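PDB 6SYN: peptidoglycan D,D-transpeptidase FtsI from Yersinia pestis, which probably cross-links peptidoglycan peptide stems by D,D-transpeptidation during cell division, and is seen here acylated at its active-site serine by a ring-opened penicillin. Local coordinates for residues A[23-28]-A[181-186]; A[112-117]-A[227-232]; A[250-255]-A[304-309]. All blocks are in the same frame, centred on the assembly; numbering follows the deposited sequence.

Contact 1: A[23-28]-A[181-186]; sequences SGRPLA and VDERLQ. With ACT (acetate ion), chain C.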
loop_
_atom_site.group_PDB
_atom_site.type_symbol
_atom_site.label_atom_id
_atom_site.label_comp_id
_atom_site.label_asym_id
_atom_site.label_seq_id
_atom_site.Cartn_x
_atom_site.Cartn_y
_atom_site.Cartn_z
ATOM N N SER A 23 -12.249 -1.391 -15.886
ATOM C CA SER A 23 -12.588 -1.774 -17.288
ATOM C C SER A 23 -13.555 -2.966 -17.346
ATOM O O SER A 23 -13.900 -3.370 -18.468
ATOM C CB SER A 23 -11.347 -2.068 -18.083
ATOM O OG SER A 23 -10.640 -0.873 -18.389
ATOM N N GLY A 24 -13.966 -3.521 -16.202
ATOM C CA GLY A 24 -14.947 -4.622 -16.135
ATOM C C GLY A 24 -14.308 -6.001 -16.044
ATOM O O GLY A 24 -15.015 -6.981 -16.351
ATOM N N ARG A 25 -13.037 -6.101 -15.632
ATOM C CA ARG A 25 -12.360 -7.407 -15.384
ATOM C C ARG A 25 -12.822 -7.947 -14.034
ATOM O O ARG A 25 -12.659 -7.282 -13.015
ATOM C CB ARG A 25 -10.833 -7.291 -15.388
ATOM C CG ARG A 25 -10.202 -7.265 -16.772
ATOM C CD ARG A 25 -8.731 -6.897 -16.703
ATOM N NE ARG A 25 -8.328 -6.153 -17.885
ATOM C CZ ARG A 25 -8.158 -4.835 -17.957
ATOM N NH1 ARG A 25 -8.339 -4.059 -16.899
ATOM N NH2 ARG A 25 -7.789 -4.293 -19.104
ATOM N N PRO A 26 -13.406 -9.164 -13.974
ATOM C CA PRO A 26 -13.954 -9.682 -12.722
ATOM C C PRO A 26 -12.856 -9.913 -11.677
ATOM O O PRO A 26 -11.818 -10.429 -12.047
ATOM C CB PRO A 26 -14.608 -11.013 -13.131
ATOM C CG PRO A 26 -14.794 -10.893 -14.630
ATOM C CD PRO A 26 -13.591 -10.100 -15.093
ATOM N N LEU A 27 -13.112 -9.517 -10.425
ATOM C CA LEU A 27 -12.200 -9.741 -9.266
ATOM C C LEU A 27 -12.903 -10.563 -8.175
ATOM O O LEU A 27 -12.201 -11.302 -7.466
ATOM C CB LEU A 27 -11.738 -8.394 -8.700
ATOM C CG LEU A 27 -11.219 -7.368 -9.704
ATOM C CD1 LEU A 27 -10.659 -6.163 -8.973
ATOM C CD2 LEU A 27 -10.161 -7.966 -10.617
ATOM N N ALA A 28 -14.217 -10.402 -8.004
ATOM C CA ALA A 28 -15.039 -11.175 -7.046
ATOM C C ALA A 28 -16.307 -11.649 -7.758
ATOM O O ALA A 28 -17.105 -10.789 -8.176
ATOM C CB ALA A 28 -15.356 -10.346 -5.827
ATOM N N VAL A 181 -9.537 0.605 -9.397
ATOM C CA VAL A 181 -8.264 -0.155 -9.590
ATOM C C VAL A 181 -8.226 -0.762 -11.002
ATOM O O VAL A 181 -9.305 -1.000 -11.576
ATOM C CB VAL A 181 -8.129 -1.224 -8.488
ATOM C CG1 VAL A 181 -7.044 -2.251 -8.776
ATOM C CG2 VAL A 181 -7.905 -0.580 -7.133
ATOM N N ASP A 182 -7.026 -0.989 -11.545
ATOM C CA ASP A 182 -6.803 -1.672 -12.851
ATOM C C ASP A 182 -6.050 -2.977 -12.559
ATOM O O ASP A 182 -5.009 -2.901 -11.874
ATOM C CB ASP A 182 -6.086 -0.743 -13.839
ATOM C CG ASP A 182 -5.918 -1.305 -15.244
ATOM O OD1 ASP A 182 -5.816 -2.538 -15.377
ATOM O OD2 ASP A 182 -5.892 -0.502 -16.204
ATOM N N GLU A 183 -6.573 -4.122 -13.020
ATOM C CA GLU A 183 -6.040 -5.478 -12.696
ATOM C C GLU A 183 -4.626 -5.624 -13.278
ATOM O O GLU A 183 -3.762 -6.169 -12.563
ATOM C CB GLU A 183 -6.984 -6.588 -13.181
ATOM C CG GLU A 183 -6.295 -7.912 -13.508
ATOM C CD GLU A 183 -5.620 -8.606 -12.335
ATOM O OE1 GLU A 183 -5.974 -8.276 -11.192
ATOM O OE2 GLU A 183 -4.738 -9.468 -12.560
ATOM N N ARG A 184 -4.410 -5.172 -14.520
ATOM C CA ARG A 184 -3.089 -5.196 -15.206
ATOM C C ARG A 184 -2.055 -4.451 -14.355
ATOM O O ARG A 184 -0.909 -4.942 -14.256
ATOM C CB ARG A 184 -3.147 -4.521 -16.581
ATOM C CG ARG A 184 -3.965 -5.249 -17.639
ATOM C CD ARG A 184 -4.137 -4.400 -18.889
ATOM N NE ARG A 184 -4.709 -3.099 -18.556
ATOM C CZ ARG A 184 -4.627 -1.987 -19.290
ATOM N NH1 ARG A 184 -3.980 -1.974 -20.446
ATOM N NH2 ARG A 184 -5.189 -0.875 -18.846
ATOM N N LEU A 185 -2.433 -3.294 -13.804
ATOM C CA LEU A 185 -1.519 -2.388 -13.057
ATOM C C LEU A 185 -1.336 -2.916 -11.628
ATOM O O LEU A 185 -0.215 -2.800 -11.107
ATOM C CB LEU A 185 -2.071 -0.956 -13.067
ATOM C CG LEU A 185 -2.278 -0.302 -14.437
ATOM C CD1 LEU A 185 -2.549 1.186 -14.278
ATOM C CD2 LEU A 185 -1.087 -0.507 -15.365
ATOM N N GLN A 186 -2.381 -3.490 -11.023
ATOM C CA GLN A 186 -2.281 -4.171 -9.702
ATOM C C GLN A 186 -1.329 -5.369 -9.833
ATOM O O GLN A 186 -0.483 -5.561 -8.928
ATOM C CB GLN A 186 -3.660 -4.594 -9.189
ATOM C CG GLN A 186 -3.627 -5.199 -7.788
ATOM C CD GLN A 186 -3.443 -4.174 -6.695
ATOM O OE1 GLN A 186 -3.373 -2.973 -6.943
ATOM N NE2 GLN A 186 -3.365 -4.646 -5.460
HETATM C C ACT C . -5.236 0.973 -22.260
HETATM O O ACT C . -4.215 1.111 -21.556
HETATM O OXT ACT C . -6.256 1.686 -22.146
HETATM C CH3 ACT C . -5.244 -0.138 -23.326
#
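Arg25 extends its side chain over the first turn of helix 183-199, where its guanidinium meets Arg184 and Asp182. The side chains of the two arginines cross at about a right angle: Arg184 lays its aliphatic part over one face of the Arg25 guanidinium, with CG centred 4.2 Å above the plane, and the two guanidinium planes are turned 25° apart. This brings two donors close, Arg25 NH2 lying 3.3 Å from Arg184 NE, and the carboxylate of Asp182 probably offsets the repulsion. That carboxylate is only 14° from parallel to the Arg25 guanidinium but shifted off its plane, so the 3.3 Å between Arg25 NH1 and Asp182 OD1 is a salt bridge of charges with no N-H directed at the oxygen.

Asp182 is the N-cap of the helix. Its CG stands anti to the backbone N (chi1 -175°), which lets OD1 accept a weak bond from Arg184 N. The bent Arg184 side chain folds back on the same carboxylate, NH2 reaching the syn lone pair of OD2 at 2.8 Å, and its NH1 also donates to an acetate ion, probably from the crystallisation liquor. The stronger partner of Arg25 NH1 is Asp21, in a salt bridge, and Asp21 OD2 also accepts the N-H of Glu183.

Nearer the backbone, Arg25 CD rests 3.9 Å from Glu183 CB, the two side chains crossing nearly perpendicularly. Leu27, which with Ala28 faces Ile19 in a classic beta bulge of the N-terminal sheet, brings CD2 to 4.2 Å from Glu183 OE1.

Contact 2: A[112-117]-A[227-232]; sequences RYYPAG and NPNNLT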
loop_
_atom_site.group_PDB
_atom_site.type_symbol
_atom_site.label_atom_id
_atom_site.label_comp_id
_atom_site.label_asym_id
_atom_site.label_seq_id
_atom_site.Cartn_x
_atom_site.Cartn_y
_atom_site.Cartn_z
ATOM N N ARG A 112 -17.733 -17.624 -3.326
ATOM C CA ARG A 112 -17.119 -16.305 -3.596
ATOM C C ARG A 112 -15.704 -16.577 -4.114
ATOM O O ARG A 112 -14.831 -16.911 -3.290
ATOM C CB ARG A 112 -17.173 -15.426 -2.340
ATOM C CG ARG A 112 -17.159 -13.930 -2.619
ATOM C CD ARG A 112 -18.018 -13.529 -3.801
ATOM N NE ARG A 112 -18.116 -12.086 -3.898
ATOM C CZ ARG A 112 -18.854 -11.427 -4.784
ATOM N NH1 ARG A 112 -18.848 -10.104 -4.772
ATOM N NH2 ARG A 112 -19.595 -12.077 -5.667
ATOM N N TYR A 113 -15.513 -16.502 -5.435
ATOM C CA TYR A 113 -14.248 -16.866 -6.128
ATOM C C TYR A 113 -13.518 -15.596 -6.580
ATOM O O TYR A 113 -14.161 -14.674 -7.122
ATOM C CB TYR A 113 -14.515 -17.827 -7.291
ATOM C CG TYR A 113 -13.288 -18.120 -8.116
ATOM C CD1 TYR A 113 -12.282 -18.943 -7.637
ATOM C CD2 TYR A 113 -13.107 -17.531 -9.358
ATOM C CE1 TYR A 113 -11.135 -19.186 -8.377
ATOM C CE2 TYR A 113 -11.967 -17.759 -10.108
ATOM C CZ TYR A 113 -10.977 -18.590 -9.617
ATOM O OH TYR A 113 -9.855 -18.820 -10.360
ATOM N N TYR A 114 -12.202 -15.562 -6.354
ATOM C CA TYR A 114 -11.313 -14.403 -6.634
ATOM C C TYR A 114 -10.351 -14.766 -7.763
ATOM O O TYR A 114 -9.307 -15.362 -7.508
ATOM C CB TYR A 114 -10.594 -13.974 -5.352
ATOM C CG TYR A 114 -11.533 -13.706 -4.207
ATOM C CD1 TYR A 114 -12.235 -12.511 -4.121
ATOM C CD2 TYR A 114 -11.761 -14.666 -3.229
ATOM C CE1 TYR A 114 -13.117 -12.265 -3.080
ATOM C CE2 TYR A 114 -12.642 -14.437 -2.182
ATOM C CZ TYR A 114 -13.322 -13.233 -2.110
ATOM O OH TYR A 114 -14.199 -12.994 -1.095
ATOM N N PRO A 115 -10.669 -14.416 -9.036
ATOM C CA PRO A 115 -9.819 -14.763 -10.179
ATOM C C PRO A 115 -8.455 -14.054 -10.226
ATOM O O PRO A 115 -7.613 -14.532 -10.953
ATOM C CB PRO A 115 -10.657 -14.348 -11.403
ATOM C CG PRO A 115 -12.063 -14.236 -10.869
ATOM C CD PRO A 115 -11.877 -13.700 -9.467
ATOM N N ALA A 116 -8.270 -12.951 -9.490
ATOM C CA ALA A 116 -6.985 -12.214 -9.398
ATOM C C ALA A 116 -6.155 -12.739 -8.218
ATOM O O ALA A 116 -4.953 -12.414 -8.156
ATOM C CB ALA A 116 -7.239 -10.729 -9.301
ATOM N N GLY A 117 -6.775 -13.513 -7.315
ATOM C CA GLY A 117 -6.105 -14.289 -6.250
ATOM C C GLY A 117 -5.469 -13.415 -5.178
ATOM O O GLY A 117 -6.166 -12.535 -4.630
ATOM N N ASN A 227 -3.662 -16.143 0.068
ATOM C CA ASN A 227 -4.554 -16.706 -0.975
ATOM C C ASN A 227 -5.982 -16.760 -0.430
ATOM O O ASN A 227 -6.266 -17.499 0.510
ATOM C CB ASN A 227 -4.056 -18.056 -1.487
ATOM C CG ASN A 227 -4.797 -18.515 -2.727
ATOM O OD1 ASN A 227 -5.702 -17.839 -3.218
ATOM N ND2 ASN A 227 -4.411 -19.669 -3.248
ATOM N N PRO A 228 -6.919 -15.977 -1.015
ATOM C CA PRO A 228 -8.294 -15.893 -0.520
ATOM C C PRO A 228 -9.206 -17.001 -1.060
ATOM O O PRO A 228 -10.342 -17.061 -0.652
ATOM C CB PRO A 228 -8.754 -14.531 -1.058
ATOM C CG PRO A 228 -8.025 -14.397 -2.378
ATOM C CD PRO A 228 -6.706 -15.120 -2.190
ATOM N N ASN A 229 -8.680 -17.843 -1.951
ATOM C CA ASN A 229 -9.442 -18.899 -2.663
ATOM C C ASN A 229 -9.316 -20.247 -1.942
ATOM O O ASN A 229 -10.228 -21.073 -2.115
ATOM C CB ASN A 229 -8.972 -19.038 -4.113
ATOM C CG ASN A 229 -9.424 -17.899 -5.002
ATOM O OD1 ASN A 229 -10.563 -17.446 -4.916
ATOM N ND2 ASN A 229 -8.542 -17.446 -5.877
ATOM N N ASN A 230 -8.247 -20.468 -1.168
ATOM C CA ASN A 230 -7.864 -21.827 -0.693
ATOM C C ASN A 230 -8.407 -22.071 0.724
ATOM O O ASN A 230 -9.018 -21.144 1.294
ATOM C CB ASN A 230 -6.359 -22.072 -0.851
ATOM C CG ASN A 230 -5.482 -21.321 0.131
ATOM O OD1 ASN A 230 -4.276 -21.562 0.186
ATOM N ND2 ASN A 230 -6.063 -20.414 0.902
ATOM N N LEU A 231 -8.216 -23.293 1.239
ATOM C CA LEU A 231 -8.716 -23.768 2.562
ATOM C C LEU A 231 -7.723 -23.392 3.672
ATOM O O LEU A 231 -8.166 -23.268 4.833
ATOM C CB LEU A 231 -8.901 -25.287 2.495
ATOM C CG LEU A 231 -9.931 -25.780 1.481
ATOM C CD1 LEU A 231 -9.593 -27.189 1.010
ATOM C CD2 LEU A 231 -11.334 -25.722 2.065
ATOM N N THR A 232 -6.441 -23.232 3.315
ATOM C CA THR A 232 -5.295 -22.883 4.206
ATOM C C THR A 232 -5.372 -23.702 5.501
ATOM O O THR A 232 -4.688 -23.306 6.469
ATOM C CB THR A 232 -5.233 -21.376 4.500
ATOM O OG1 THR A 232 -5.761 -20.644 3.392
ATOM C CG2 THR A 232 -3.825 -20.897 4.792
#
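The carbonyl O of Tyr114 is gripped by two N-H groups: Asn229 ND2 at 2.8 Å, almost straight (176°) and in the plane of its own amide, and more weakly Gly117 N, which closes a type I turn from Tyr114 to Gly117. The same Asn229 amide also answers the other backbone polar group of Tyr114, the N, which donates to OD1 at 2.9 Å along an in-plane lone pair. One side chain thus pairs with both the N-H and the C=O of a single residue, much as a neighbouring strand would, and the two bonds fix the rotation of the amide. Asn227 makes an Asx turn by accepting Asn229 N on OD1, which holds the backbone that carries this amide.

Around the polar pair, Tyr113 CD1 comes to 3.5 Å from Asn229 OD1, while Pro228 CB packs 3.7 Å from Tyr114 CD2. The proline ring also lies against the turn, its CG 3.5 Å from Gly117 O. The contact links the dimerisation-domain family region, at the end of strand 104-113, to the transpeptidase family region, in the loop after strand 217-223; Tyr114 OH reaches Glu138 of helix 136-140, its ring touches Ala28 of strand 26-38, and Asn230 O accepts from Arg86 of strand 82-88.

Contact 3: A[250-255]-A[304-309]; sequences PGSTVK and SSNVGV. With CB9 ((2R,4S)-2-[(1R)-1-{[(2S)-2-carboxy-2-phenylacetyl]amino}-2-oxoethyl]-5,5-dimethyl-1,3-thiazolidine-4-carboxylic acid), chain D.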
loop_
_atom_site.group_PDB
_atom_site.type_symbol
_atom_site.label_atom_id
_atom_site.label_comp_id
_atom_site.label_asym_id
_atom_site.label_seq_id
_atom_site.Cartn_x
_atom_site.Cartn_y
_atom_site.Cartn_z
ATOM N N PRO A 250 7.253 9.509 7.761
ATOM C CA PRO A 250 7.528 9.644 6.327
ATOM C C PRO A 250 9.004 9.868 5.970
ATOM O O PRO A 250 9.373 9.578 4.849
ATOM C CB PRO A 250 6.701 10.864 5.892
ATOM C CG PRO A 250 6.504 11.653 7.162
ATOM C CD PRO A 250 6.444 10.623 8.272
ATOM N N GLY A 251 9.802 10.375 6.913
ATOM C CA GLY A 251 11.241 10.624 6.709
ATOM C C GLY A 251 11.466 11.602 5.560
ATOM O O GLY A 251 10.637 12.474 5.325
ATOM N N SER A 252 12.559 11.407 4.815
ATOM C CA SER A 252 13.010 12.393 3.843
ATOM C C SER A 252 12.084 12.667 2.652
ATOM O O SER A 252 12.333 13.592 1.883
ATOM C CB SER A 252 14.461 12.135 3.428
ATOM O OG SER A 252 15.478 12.092 4.464
ATOM N N THR A 253 10.985 11.899 2.546
ATOM C CA THR A 253 9.976 12.085 1.509
ATOM C C THR A 253 9.202 13.404 1.698
ATOM O O THR A 253 8.576 13.843 0.716
ATOM C CB THR A 253 9.023 10.882 1.445
ATOM O OG1 THR A 253 8.449 10.670 2.734
ATOM C CG2 THR A 253 9.703 9.612 0.978
ATOM N N VAL A 254 9.224 14.008 2.894
ATOM C CA VAL A 254 8.551 15.311 3.205
ATOM C C VAL A 254 9.259 16.474 2.496
ATOM O O VAL A 254 8.579 17.486 2.219
ATOM C CB VAL A 254 8.484 15.589 4.719
ATOM C CG1 VAL A 254 7.619 14.574 5.443
ATOM C CG2 VAL A 254 9.862 15.684 5.353
ATOM N N LYS A 255 10.565 16.340 2.227
ATOM C CA LYS A 255 11.498 17.455 1.896
ATOM C C LYS A 255 10.988 18.300 0.733
ATOM O O LYS A 255 11.199 19.511 0.739
ATOM C CB LYS A 255 12.904 16.926 1.603
ATOM C CG LYS A 255 13.666 16.460 2.833
ATOM C CD LYS A 255 15.082 16.011 2.548
ATOM C CE LYS A 255 15.820 15.602 3.805
ATOM N NZ LYS A 255 17.008 14.776 3.493
ATOM N N SER A 304 19.671 14.825 -0.757
ATOM C CA SER A 304 18.864 14.639 0.476
ATOM C C SER A 304 19.632 15.222 1.673
ATOM O O SER A 304 20.085 14.455 2.537
ATOM C CB SER A 304 18.487 13.197 0.673
ATOM O OG SER A 304 17.237 13.114 1.343
ATOM N N SER A 305 19.755 16.549 1.713
ATOM C CA SER A 305 20.444 17.301 2.794
ATOM C C SER A 305 19.498 17.487 3.986
ATOM O O SER A 305 18.477 18.181 3.835
ATOM C CB SER A 305 20.969 18.623 2.291
ATOM O OG SER A 305 21.697 19.301 3.306
ATOM N N ASN A 306 19.840 16.889 5.130
ATOM C CA ASN A 306 19.126 17.081 6.420
ATOM C C ASN A 306 19.435 18.488 6.947
ATOM O O ASN A 306 18.491 19.160 7.393
ATOM C CB ASN A 306 19.493 16.019 7.462
ATOM C CG ASN A 306 18.889 14.656 7.193
ATOM O OD1 ASN A 306 18.107 14.472 6.265
ATOM N ND2 ASN A 306 19.241 13.685 8.016
ATOM N N VAL A 307 20.704 18.907 6.897
ATOM C CA VAL A 307 21.146 20.268 7.335
ATOM C C VAL A 307 20.387 21.302 6.496
ATOM O O VAL A 307 19.817 22.247 7.092
ATOM C CB VAL A 307 22.672 20.459 7.209
ATOM C CG1 VAL A 307 23.063 21.928 7.265
ATOM C CG2 VAL A 307 23.438 19.667 8.258
ATOM N N GLY A 308 20.405 21.114 5.169
ATOM C CA GLY A 308 19.718 21.949 4.164
ATOM C C GLY A 308 18.285 22.251 4.562
ATOM O O GLY A 308 17.963 23.447 4.691
ATOM N N VAL A 309 17.470 21.212 4.781
ATOM C CA VAL A 309 16.012 21.338 5.100
ATOM C C VAL A 309 15.833 21.822 6.546
ATOM O O VAL A 309 14.834 22.528 6.799
ATOM C CB VAL A 309 15.217 20.037 4.846
ATOM C CG1 VAL A 309 15.157 19.695 3.366
ATOM C CG2 VAL A 309 15.735 18.853 5.651
HETATM C C CB9 D . 15.946 10.919 4.897
HETATM N N CB9 D . 17.817 10.012 6.303
HETATM O O CB9 D . 15.330 9.880 4.886
HETATM C CA CB9 D . 17.374 11.081 5.405
HETATM C CB CB9 D . 18.337 11.339 4.211
HETATM C CAA CB9 D . 20.595 9.514 2.014
HETATM C CAB CB9 D . 20.106 7.916 3.867
HETATM O OAD CB9 D . 18.043 7.558 1.336
HETATM O OAE CB9 D . 19.321 9.088 10.678
HETATM O OAF CB9 D . 17.652 11.331 8.106
HETATM O OAG CB9 D . 17.225 9.486 0.780
HETATM O OAH CB9 D . 17.341 9.117 9.899
HETATM C CAJ CB9 D . 21.048 5.895 6.902
HETATM C CAK CB9 D . 21.729 7.089 6.963
HETATM C CAL CB9 D . 19.736 5.835 7.310
HETATM C CAM CB9 D . 21.093 8.229 7.432
HETATM C CAN CB9 D . 19.092 6.976 7.774
HETATM N NAP CB9 D . 17.886 10.745 2.945
HETATM S SAQ CB9 D . 19.976 10.589 4.470
HETATM C CAR CB9 D . 17.783 8.729 1.550
HETATM C CAS CB9 D . 18.537 9.183 9.771
HETATM C CAT CB9 D . 18.115 10.325 7.569
HETATM C CAU CB9 D . 19.757 8.197 7.810
HETATM C CAX CB9 D . 18.190 9.309 2.916
HETATM C CAY CB9 D . 19.112 9.460 8.368
HETATM C CAZ CB9 D . 19.722 9.239 3.227
#
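Ser252 turns its side chain toward Ser304 and Asn306, and its OG is bonded covalently to carbon C of the ligand at 1.3 Å, the acyl-enzyme left by an opened penicillin. The OG stands anti to the carbonyl carbon (chi1 -57°), beside the residue's own backbone N, which donates a weak 3.2 Å bond to the ligand's O, consistent with one arm of an oxyanion hole. Thr253 points away from the 304-309 segment; its hydroxyl donates to Pro250 O, tying the 3-10 turn to the chain that leads into it.

Lys255 follows, extended beyond CG, and reaches across to the other segment. Its NZ donates to Ser304 OG at 2.7 Å and to Asn306 OD1 at 3.0 Å, the latter in the plane of the amide carbonyl, and a weaker bond returns to Ser252 OG. The lysine thus ties together the SxxK motif, Ser252 to Lys255, and the SxN motif, Ser304 to Asn306, of the penicillin-binding transpeptidase fold; Lys439 of the third, KTG-type motif bonds to Ser304 OG as well. Along its aliphatic part Lys255 is backed by Val309, which crosses it at about a right angle with CG1 3.6 Å from Lys255 CG.

The partners of NZ also hold the ligand. Ser304 OG accepts from the thiazolidine nitrogen NAP at 2.9 Å, and Asn306, while giving OD1 to the lysine, donates from ND2 to ligand OAF at 2.8 Å. Behind them Ser305 N-caps helix 306-314, its OG accepting Gly308 N at 2.9 Å and bonding to Asp288.

In the fold
Contacts 1 and 2 form one region and contact 3 another, on opposite sides of the chain's centre. The centres of contacts 1 and 2 lie about 15 Å apart and they touch, Leu27 packing on Tyr114 and Pro115, and Glu183 on Ala116. Both reach the mixed N-terminal sheet, where strands 26-38 and 104-113 are neighbours, and their segments alternate along the chain. Contact 1 ties that sheet to helix 183-199, which packs on strand 217-223 of the transpeptidase sheet; with contact 2 it probably helps join the two parts. Contact 3 comes later in sequence, wholly within the transpeptidase domain, its centre about 36 Å from that of contact 1 and about 42 Å from that of contact 2. The acylated site is therefore remote from this junction.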